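Local atomic coordinates of glutathione S-transferase family protein (Populus trichocarpa, PDB entry 5F06), a protein that binds glutathione and probably catalyses its conjugation to electrophilic compounds, the reaction of a detoxifying glutathione transferase of the Phi class. Residues A[97-102]-A[156-161]; A[101-106]-A[166-171]; A[109-114]-A[174-179]. All coordinates share one frame; numbering follows the deposited sequence.

Overall arrangement
All three contacts lie along helix 90-120, and the residues that touch are buried in each, so none is a surface contact. Contact 2 lies nearest the centre of the chain, about 6 Å between centres, against about 11 Å for contact 3 and 14 Å for contact 1. Contacts 2 and 3 join that helix to successive parts of helix 170-176 and the residues leading into it, whereas contact 1 meets the loop after helix 130-153. The chemistry follows the place: an indole against a peptide group in contact 1, carboxylate, imidazoles and water near the glutathione site in contact 2, and branched aliphatic chains in contact 3. Contacts 1 and 2 also border the second subunit.

Contact 1: residues A[97-102]-A[156-161]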
loop_
_atom_site.group_PDB
_atom_site.type_symbol
_atom_site.label_atom_id
_atom_site.label_comp_id
_atom_site.label_asym_id
_atom_site.label_seq_id
_atom_site.Cartn_x
_atom_site.Cartn_y
_atom_site.Cartn_z
ATOM N N LYS A 97 6.688 1.892 9.209
ATOM C CA LYS A 97 5.378 2.125 8.598
ATOM C C LYS A 97 5.477 3.120 7.444
ATOM O O LYS A 97 4.812 2.965 6.416
ATOM C CB LYS A 97 4.371 2.632 9.637
ATOM C CG LYS A 97 3.964 1.595 10.666
ATOM C CD LYS A 97 2.880 2.113 11.605
ATOM C CE LYS A 97 2.382 1.012 12.533
ATOM N NZ LYS A 97 1.897 -0.181 11.775
ATOM N N VAL A 98 6.310 4.143 7.616
ATOM C CA VAL A 98 6.496 5.146 6.577
ATOM C C VAL A 98 7.042 4.494 5.313
ATOM O O VAL A 98 6.484 4.661 4.227
ATOM C CB VAL A 98 7.446 6.273 7.036
ATOM C CG1 VAL A 98 7.804 7.196 5.878
ATOM C CG2 VAL A 98 6.809 7.073 8.169
ATOM N N TRP A 99 8.113 3.723 5.457
ATOM C CA TRP A 99 8.823 3.228 4.292
ATOM C C TRP A 99 8.203 1.965 3.696
ATOM O O TRP A 99 8.463 1.665 2.532
ATOM C CB TRP A 99 10.297 3.023 4.646
ATOM C CG TRP A 99 10.952 4.357 4.816
ATOM C CD1 TRP A 99 11.116 5.047 5.983
ATOM C CD2 TRP A 99 11.478 5.194 3.777
ATOM N NE1 TRP A 99 11.723 6.254 5.735
ATOM C CE2 TRP A 99 11.957 6.368 4.393
ATOM C CE3 TRP A 99 11.596 5.061 2.392
ATOM C CZ2 TRP A 99 12.551 7.399 3.667
ATOM C CZ3 TRP A 99 12.183 6.087 1.674
ATOM C CH2 TRP A 99 12.651 7.241 2.312
ATOM N N THR A 100 7.356 1.257 4.446
ATOM C CA THR A 100 6.551 0.203 3.822
ATOM C C THR A 100 5.486 0.846 2.944
ATOM O O THR A 100 5.123 0.295 1.903
ATOM C CB THR A 100 5.859 -0.752 4.834
ATOM O OG1 THR A 100 5.018 -0.018 5.733
ATOM C CG2 THR A 100 6.889 -1.556 5.624
ATOM N N GLU A 101 4.994 2.014 3.353
ATOM C CA GLU A 101 4.008 2.725 2.551
ATOM C C GLU A 101 4.674 3.317 1.317
ATOM O O GLU A 101 4.062 3.382 0.261
ATOM C CB GLU A 101 3.313 3.824 3.353
ATOM C CG GLU A 101 2.256 3.303 4.304
ATOM C CD GLU A 101 1.135 2.576 3.582
ATOM O OE1 GLU A 101 0.645 3.102 2.560
ATOM O OE2 GLU A 101 0.753 1.474 4.031
ATOM N N VAL A 102 5.928 3.736 1.452
ATOM C CA VAL A 102 6.688 4.228 0.310
ATOM C C VAL A 102 6.838 3.116 -0.726
ATOM O O VAL A 102 6.688 3.350 -1.922
ATOM C CB VAL A 102 8.080 4.753 0.733
ATOM C CG1 VAL A 102 8.992 4.962 -0.480
ATOM C CG2 VAL A 102 7.934 6.045 1.514
ATOM N N TYR A 156 19.760 1.259 6.169
ATOM C CA TYR A 156 18.577 0.712 5.513
ATOM C C TYR A 156 17.539 1.829 5.385
ATOM O O TYR A 156 17.794 2.957 5.802
ATOM C CB TYR A 156 18.046 -0.492 6.302
ATOM C CG TYR A 156 19.101 -1.570 6.483
ATOM C CD1 TYR A 156 19.312 -2.537 5.506
ATOM C CD2 TYR A 156 19.905 -1.600 7.615
ATOM C CE1 TYR A 156 20.291 -3.512 5.659
ATOM C CE2 TYR A 156 20.885 -2.570 7.778
ATOM C CZ TYR A 156 21.072 -3.524 6.798
ATOM O OH TYR A 156 22.048 -4.487 6.950
ATOM N N LEU A 157 16.387 1.537 4.795
ATOM C CA LEU A 157 15.432 2.590 4.465
ATOM C C LEU A 157 14.799 3.255 5.687
ATOM O O LEU A 157 14.614 4.472 5.699
ATOM C CB LEU A 157 14.327 2.040 3.558
ATOM C CG LEU A 157 14.719 1.693 2.113
ATOM C CD1 LEU A 157 13.561 0.997 1.419
ATOM C CD2 LEU A 157 15.154 2.925 1.313
ATOM N N ALA A 158 14.463 2.473 6.711
ATOM C CA ALA A 158 13.743 3.014 7.865
ATOM C C ALA A 158 14.677 3.459 8.987
ATOM O O ALA A 158 14.227 4.047 9.973
ATOM C CB ALA A 158 12.754 1.985 8.396
ATOM N N GLY A 159 15.968 3.171 8.839
ATOM C CA GLY A 159 16.943 3.446 9.879
ATOM C C GLY A 159 18.157 2.547 9.740
ATOM O O GLY A 159 18.340 1.902 8.705
ATOM N N ASP A 160 18.985 2.499 10.782
ATOM C CA ASP A 160 20.194 1.675 10.776
ATOM C C ASP A 160 19.881 0.246 11.221
ATOM O O ASP A 160 20.633 -0.362 11.981
ATOM C CB ASP A 160 21.269 2.300 11.676
ATOM C CG ASP A 160 21.858 3.571 11.085
ATOM O OD1 ASP A 160 22.122 3.596 9.864
ATOM O OD2 ASP A 160 22.051 4.548 11.839
ATOM N N PHE A 161 18.756 -0.274 10.739
ATOM C CA PHE A 161 18.336 -1.648 11.006
ATOM C C PHE A 161 17.549 -2.168 9.814
ATOM O O PHE A 161 16.781 -1.425 9.200
ATOM C CB PHE A 161 17.477 -1.724 12.268
ATOM C CG PHE A 161 16.336 -0.747 12.271
ATOM C CD1 PHE A 161 15.122 -1.075 11.686
ATOM C CD2 PHE A 161 16.484 0.511 12.837
ATOM C CE1 PHE A 161 14.079 -0.173 11.677
ATOM C CE2 PHE A 161 15.442 1.416 12.830
ATOM C CZ PHE A 161 14.240 1.072 12.248
#
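Trp99, on helix 90-120, and Ala158, in the irregular loop 156-161, bring their CA atoms to 6.1 Å, the nearest CA atoms of a helix turn and the loop beside it. The indole carries the contact. With CG anti to its own carbonyl carbon (chi1 -71°), the ring stands out from the helix and offers one face to the Leu157-Ala158 peptide. Leu157 O hangs over that face, 3.3 Å above the plane of the Trp99 ring and displaced toward the rim. Although Trp99 NE1 lies 3.4 Å from Leu157 O, its N-H is badly aimed for a bond to an atom above the ring; this oxygen accepts instead from Lys150 NZ. Around the carbonyl the touching is apolar: Trp99 CD1 packs 3.8 Å from Ala158 CA, and on the benzo side Trp99 CE3 meets Leu157 CB at 4.2 Å. A methyl suits position 158, being small enough for the backbone to come up to the indole.

The opposite face lies against Val98 CG1 and Val102 CG2 of its own helix, so a broad flat residue fills the slot between helix and loop. The loop keeps its shape by Tyr156 N bonding to Gly159 O at 3.0 Å; at the backbone angles of Gly159 a CB would be jammed against the carbonyl O of the residue before, so glycine is called for.

The contact is thus one of van der Waals packing, with a carbonyl oxygen over an aromatic face; Leu157 O, Ala158 O and Leu157 N, by contrast, are bonded to Lys150, Ser95 and Asp166.

Contact 2: residues A[101-106]-A[166-171]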
loop_
_atom_site.group_PDB
_atom_site.type_symbol
_atom_site.label_atom_id
_atom_site.label_comp_id
_atom_site.label_asym_id
_atom_site.label_seq_id
_atom_site.Cartn_x
_atom_site.Cartn_y
_atom_site.Cartn_z
ATOM N N GLU A 101 4.994 2.014 3.353
ATOM C CA GLU A 101 4.008 2.725 2.551
ATOM C C GLU A 101 4.674 3.317 1.317
ATOM O O GLU A 101 4.062 3.382 0.261
ATOM C CB GLU A 101 3.313 3.824 3.353
ATOM C CG GLU A 101 2.256 3.303 4.304
ATOM C CD GLU A 101 1.135 2.576 3.582
ATOM O OE1 GLU A 101 0.645 3.102 2.560
ATOM O OE2 GLU A 101 0.753 1.474 4.031
ATOM N N VAL A 102 5.928 3.736 1.452
ATOM C CA VAL A 102 6.688 4.228 0.310
ATOM C C VAL A 102 6.838 3.116 -0.726
ATOM O O VAL A 102 6.688 3.350 -1.922
ATOM C CB VAL A 102 8.080 4.753 0.733
ATOM C CG1 VAL A 102 8.992 4.962 -0.480
ATOM C CG2 VAL A 102 7.934 6.045 1.514
ATOM N N GLU A 103 7.124 1.905 -0.263
ATOM C CA GLU A 103 7.255 0.766 -1.168
ATOM C C GLU A 103 5.943 0.488 -1.896
ATOM O O GLU A 103 5.935 0.218 -3.101
ATOM C CB GLU A 103 7.712 -0.478 -0.405
ATOM C CG GLU A 103 8.095 -1.664 -1.301
ATOM C CD GLU A 103 6.913 -2.534 -1.699
ATOM O OE1 GLU A 103 5.948 -2.633 -0.907
ATOM O OE2 GLU A 103 6.953 -3.129 -2.800
ATOM N N SER A 104 4.830 0.565 -1.172
ATOM C CA SER A 104 3.526 0.274 -1.757
ATOM C C SER A 104 3.079 1.310 -2.792
ATOM O O SER A 104 2.522 0.948 -3.830
ATOM C CB SER A 104 2.464 0.175 -0.661
ATOM O OG SER A 104 2.643 -0.999 0.108
ATOM N N HIS A 105 3.308 2.589 -2.508
ATOM C CA HIS A 105 2.696 3.659 -3.305
ATOM C C HIS A 105 3.665 4.398 -4.216
ATOM O O HIS A 105 3.231 5.186 -5.059
ATOM C CB HIS A 105 2.007 4.664 -2.382
ATOM C CG HIS A 105 0.844 4.086 -1.640
ATOM N ND1 HIS A 105 -0.428 4.048 -2.166
ATOM C CD2 HIS A 105 0.769 3.499 -0.425
ATOM C CE1 HIS A 105 -1.242 3.475 -1.298
ATOM N NE2 HIS A 105 -0.539 3.130 -0.235
ATOM N N ARG A 106 4.961 4.146 -4.051
ATOM C CA ARG A 106 5.976 4.818 -4.859
ATOM C C ARG A 106 6.924 3.839 -5.565
ATOM O O ARG A 106 7.114 3.937 -6.774
ATOM C CB ARG A 106 6.766 5.795 -3.988
ATOM C CG ARG A 106 5.872 6.838 -3.323
ATOM C CD ARG A 106 6.652 7.932 -2.636
ATOM N NE ARG A 106 5.763 8.973 -2.113
ATOM C CZ ARG A 106 5.294 9.992 -2.827
ATOM N NH1 ARG A 106 5.616 10.125 -4.110
ATOM N NH2 ARG A 106 4.496 10.884 -2.260
ATOM N N ASP A 166 12.474 -2.772 3.940
ATOM C CA ASP A 166 13.462 -3.259 2.984
ATOM C C ASP A 166 13.007 -4.574 2.361
ATOM O O ASP A 166 13.074 -4.754 1.144
ATOM C CB ASP A 166 14.819 -3.446 3.661
ATOM C CG ASP A 166 15.217 -2.255 4.502
ATOM O OD1 ASP A 166 15.772 -1.282 3.943
ATOM O OD2 ASP A 166 14.968 -2.300 5.727
ATOM N N LEU A 167 12.544 -5.485 3.213
ATOM C CA LEU A 167 12.138 -6.822 2.793
ATOM C C LEU A 167 11.157 -6.795 1.626
ATOM O O LEU A 167 11.288 -7.574 0.674
ATOM C CB LEU A 167 11.517 -7.575 3.974
ATOM C CG LEU A 167 11.121 -9.035 3.718
ATOM C CD1 LEU A 167 11.287 -9.859 4.982
ATOM C CD2 LEU A 167 9.689 -9.167 3.187
ATOM N N HIS A 168 10.175 -5.901 1.693
ATOM C CA HIS A 168 9.140 -5.863 0.670
ATOM C C HIS A 168 9.699 -5.558 -0.718
ATOM O O HIS A 168 9.047 -5.849 -1.716
ATOM C CB HIS A 168 8.059 -4.843 1.035
ATOM C CG HIS A 168 7.122 -5.323 2.093
ATOM N ND1 HIS A 168 6.170 -4.513 2.670
ATOM C CD2 HIS A 168 6.989 -6.539 2.679
ATOM C CE1 HIS A 168 5.491 -5.206 3.570
ATOM N NE2 HIS A 168 5.968 -6.437 3.594
ATOM N N HIS A 169 10.908 -5.001 -0.774
ATOM C CA HIS A 169 11.549 -4.636 -2.046
ATOM C C HIS A 169 12.247 -5.803 -2.744
ATOM O O HIS A 169 12.616 -5.703 -3.913
ATOM C CB HIS A 169 12.595 -3.542 -1.827
ATOM C CG HIS A 169 12.027 -2.215 -1.444
ATOM N ND1 HIS A 169 11.586 -1.932 -0.171
ATOM C CD2 HIS A 169 11.845 -1.084 -2.165
ATOM C CE1 HIS A 169 11.150 -0.688 -0.124
ATOM N NE2 HIS A 169 11.298 -0.149 -1.321
ATOM N N LEU A 170 12.459 -6.894 -2.024
ATOM C CA LEU A 170 13.350 -7.942 -2.508
ATOM C C LEU A 170 12.882 -8.614 -3.806
ATOM O O LEU A 170 13.671 -8.738 -4.742
ATOM C CB LEU A 170 13.560 -9.004 -1.421
ATOM C CG LEU A 170 14.528 -8.611 -0.295
ATOM C CD1 LEU A 170 14.435 -9.607 0.850
ATOM C CD2 LEU A 170 15.973 -8.521 -0.790
ATOM N N PRO A 171 11.607 -9.039 -3.881
ATOM C CA PRO A 171 11.265 -9.899 -5.024
ATOM C C PRO A 171 11.271 -9.194 -6.384
ATOM O O PRO A 171 11.896 -9.722 -7.299
ATOM C CB PRO A 171 9.855 -10.403 -4.679
ATOM C CG PRO A 171 9.719 -10.209 -3.221
ATOM C CD PRO A 171 10.507 -8.976 -2.905
HETATM O O HOH W 1 5.319 -2.234 1.616
#
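Glu103 has the most surface buried here, and it serves His169 with its aliphatic part and His168 with its acid. Its CG lies 3.5 Å from the centroid of the His169 ring and 15° off the ring normal, a CH-pi contact; anti to the backbone N (chi1 -171°), Glu103 CG is thereby held out over the ring face. The chain then bends at chi2, carrying the carboxylate past the ring toward His168, whose CB is 3.6 Å from Glu103 OE1.

Water 1 joins the two polar ends: it donates to Glu103 OE1 at 2.6 Å and lies in the plane of the His168 ring, 2.7 Å from ND1. Glutamate suits the place, its methylenes covering an imidazole face while Glu103 OE1 takes the water and a salt bridge with Arg67. His168 NE2 bonds to Thr70. His169 is fixed at both nitrogens, ND1 by Ala165 O and NE2 by Tyr147 OH. Replacing it with an alanine would probably leave the Glu103 methylene without its aromatic floor and Tyr147 OH without this partner.

Arg67 binds glutathione and lies with Thr70 on helix 66-76 of the thioredoxin-like domain; the arrangement is thus a second shell of the glutathione site, between that domain and the helical domain of the glutathione transferase fold.

Contact 3: residues A[109-114]-A[174-179]; sequences PAIAPI and YYLMKT
Ile111, Ile114 and Leu176 make an apolar contact in which a single leucine of helix 170-176 reaches two isoleucines on helix 90-120. Leu176 CD1 touches the branch methyl Ile114 CG2 at 3.7 Å and the end methyl Ile114 CD1 at 4.0 Å. Toward Ile111 the leucine offers its stem instead: Leu176 CB is 4.0 Å from Ile111 CD1, with the second methyl, Leu176 CD2, next to it. Extended torsions explain the reach of Ile111, whose CG1 is anti to the backbone N (chi1 -169°) and whose CD1 continues outward. Leu176 also leaves its backbone extended, but its chi2 of 96° is far from a staggered value, a turn that swings CD1 to the Ile114 side. Branched aliphatic residues suit the place, since three such chains fit methyl against methyl or stem and need no polar partners.

The hydrogen bonds that shape this end of the contact lie within residues 174-179, where a type I turn runs from Leu176 to Thr179. Thr179 OG1 donates to Leu176 O at 2.8 Å, in the carbonyl plane on a lone pair, and Thr179 N gives the same oxygen a second bond of 2.9 Å. Threonine suits the close of this turn, its hydroxyl adding a second donor to that carbonyl. On helix 90-120, Pro109 and Pro113 have no N-H to give to the turn before, consistent with the kink in the helix here.

Ile114 also packs on Val137 and Leu140 of helix 130-153, Leu176 on Val184 and Val185 of helix 183-186, and Thr179 on Phe118 further along helix 90-120, placing the contact within the all-helical domain where these helices converge.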
loop_
_atom_site.group_PDB
_atom_site.type_symbol
_atom_site.label_atom_id
_atom_site.label_comp_id
_atom_site.label_asym_id
_atom_site.label_seq_id
_atom_site.Cartn_x
_atom_site.Cartn_y
_atom_site.Cartn_z
ATOM N N PRO A 109 4.652 0.646 -7.759
ATOM C CA PRO A 109 3.952 1.028 -8.993
ATOM C C PRO A 109 4.904 1.350 -10.146
ATOM O O PRO A 109 4.479 1.330 -11.300
ATOM C CB PRO A 109 3.155 2.270 -8.580
ATOM C CG PRO A 109 3.043 2.193 -7.105
ATOM C CD PRO A 109 4.308 1.540 -6.642
ATOM N N ALA A 110 6.164 1.641 -9.830
ATOM C CA ALA A 110 7.165 1.954 -10.844
ATOM C C ALA A 110 7.942 0.709 -11.287
ATOM O O ALA A 110 8.265 0.570 -12.463
ATOM C CB ALA A 110 8.126 3.023 -10.321
ATOM N N ILE A 111 8.237 -0.197 -10.359
ATOM C CA ILE A 111 9.038 -1.376 -10.705
ATOM C C ILE A 111 8.181 -2.516 -11.263
ATOM O O ILE A 111 8.643 -3.289 -12.106
ATOM C CB ILE A 111 9.851 -1.891 -9.490
ATOM C CG1 ILE A 111 10.871 -2.931 -9.949
ATOM C CG2 ILE A 111 8.937 -2.447 -8.403
ATOM C CD1 ILE A 111 11.960 -3.206 -8.941
ATOM N N ALA A 112 6.933 -2.616 -10.818
ATOM C CA ALA A 112 6.079 -3.720 -11.252
ATOM C C ALA A 112 5.916 -3.763 -12.783
ATOM O O ALA A 112 6.055 -4.830 -13.383
ATOM C CB ALA A 112 4.715 -3.644 -10.568
ATOM N N PRO A 113 5.629 -2.616 -13.424
ATOM C CA PRO A 113 5.440 -2.665 -14.879
ATOM C C PRO A 113 6.704 -3.075 -15.637
ATOM O O PRO A 113 6.611 -3.699 -16.695
ATOM C CB PRO A 113 5.042 -1.226 -15.238
ATOM C CG PRO A 113 4.600 -0.608 -13.968
ATOM C CD PRO A 113 5.413 -1.259 -12.897
ATOM N N ILE A 114 7.870 -2.721 -15.109
ATOM C CA ILE A 114 9.126 -3.099 -15.745
ATOM C C ILE A 114 9.233 -4.619 -15.792
ATOM O O ILE A 114 9.483 -5.207 -16.845
ATOM C CB ILE A 114 10.344 -2.513 -14.991
ATOM C CG1 ILE A 114 10.267 -0.985 -14.979
ATOM C CG2 ILE A 114 11.643 -2.986 -15.626
ATOM C CD1 ILE A 114 11.317 -0.310 -14.098
ATOM N N TYR A 174 14.764 -8.305 -7.341
ATOM C CA TYR A 174 15.551 -9.472 -7.724
ATOM C C TYR A 174 15.412 -9.740 -9.220
ATOM O O TYR A 174 16.396 -10.025 -9.909
ATOM C CB TYR A 174 15.134 -10.712 -6.926
ATOM C CG TYR A 174 16.006 -11.907 -7.224
ATOM C CD1 TYR A 174 17.330 -11.934 -6.809
ATOM C CD2 TYR A 174 15.519 -12.993 -7.934
ATOM C CE1 TYR A 174 18.140 -13.007 -7.082
ATOM C CE2 TYR A 174 16.329 -14.078 -8.213
ATOM C CZ TYR A 174 17.637 -14.078 -7.783
ATOM O OH TYR A 174 18.457 -15.149 -8.054
ATOM N N TYR A 175 14.191 -9.627 -9.729
ATOM C CA TYR A 175 13.952 -9.867 -11.145
ATOM C C TYR A 175 14.421 -8.696 -12.006
ATOM O O TYR A 175 14.917 -8.903 -13.115
ATOM C CB TYR A 175 12.472 -10.151 -11.392
ATOM C CG TYR A 175 12.052 -11.586 -11.118
ATOM C CD1 TYR A 175 12.934 -12.647 -11.308
ATOM C CD2 TYR A 175 10.768 -11.881 -10.687
ATOM C CE1 TYR A 175 12.552 -13.951 -11.066
ATOM C CE2 TYR A 175 10.378 -13.191 -10.444
ATOM C CZ TYR A 175 11.276 -14.218 -10.638
ATOM O OH TYR A 175 10.905 -15.523 -10.407
ATOM N N LEU A 176 14.272 -7.471 -11.501
ATOM C CA LEU A 176 14.775 -6.295 -12.207
ATOM C C LEU A 176 16.269 -6.444 -12.488
ATOM O O LEU A 176 16.749 -6.103 -13.572
ATOM C CB LEU A 176 14.517 -5.023 -11.395
ATOM C CG LEU A 176 15.030 -3.706 -11.988
ATOM C CD1 LEU A 176 13.937 -2.990 -12.755
ATOM C CD2 LEU A 176 15.599 -2.806 -10.904
ATOM N N MET A 177 17.002 -6.976 -11.517
ATOM C CA MET A 177 18.454 -7.064 -11.634
ATOM C C MET A 177 18.886 -8.090 -12.679
ATOM O O MET A 177 20.062 -8.158 -13.035
ATOM C CB MET A 177 19.076 -7.396 -10.277
ATOM C CG MET A 177 18.901 -6.286 -9.241
ATOM S SD MET A 177 19.498 -4.675 -9.788
ATOM C CE MET A 177 21.264 -4.951 -9.742
ATOM N N LYS A 178 17.936 -8.877 -13.172
ATOM C CA LYS A 178 18.208 -9.825 -14.249
ATOM C C LYS A 178 18.068 -9.170 -15.622
ATOM O O LYS A 178 18.451 -9.757 -16.634
ATOM C CB LYS A 178 17.260 -11.025 -14.160
ATOM C CG LYS A 178 17.367 -11.822 -12.873
ATOM C CD LYS A 178 16.417 -13.006 -12.898
ATOM C CE LYS A 178 16.597 -13.898 -11.682
ATOM N NZ LYS A 178 17.910 -14.607 -11.695
ATOM N N THR A 179 17.513 -7.961 -15.647
ATOM C CA THR A 179 17.225 -7.254 -16.893
ATOM C C THR A 179 18.196 -6.089 -17.106
ATOM O O THR A 179 18.963 -5.743 -16.205
ATOM C CB THR A 179 15.776 -6.704 -16.909
ATOM O OG1 THR A 179 15.700 -5.502 -16.130
ATOM C CG2 THR A 179 14.784 -7.732 -16.367
#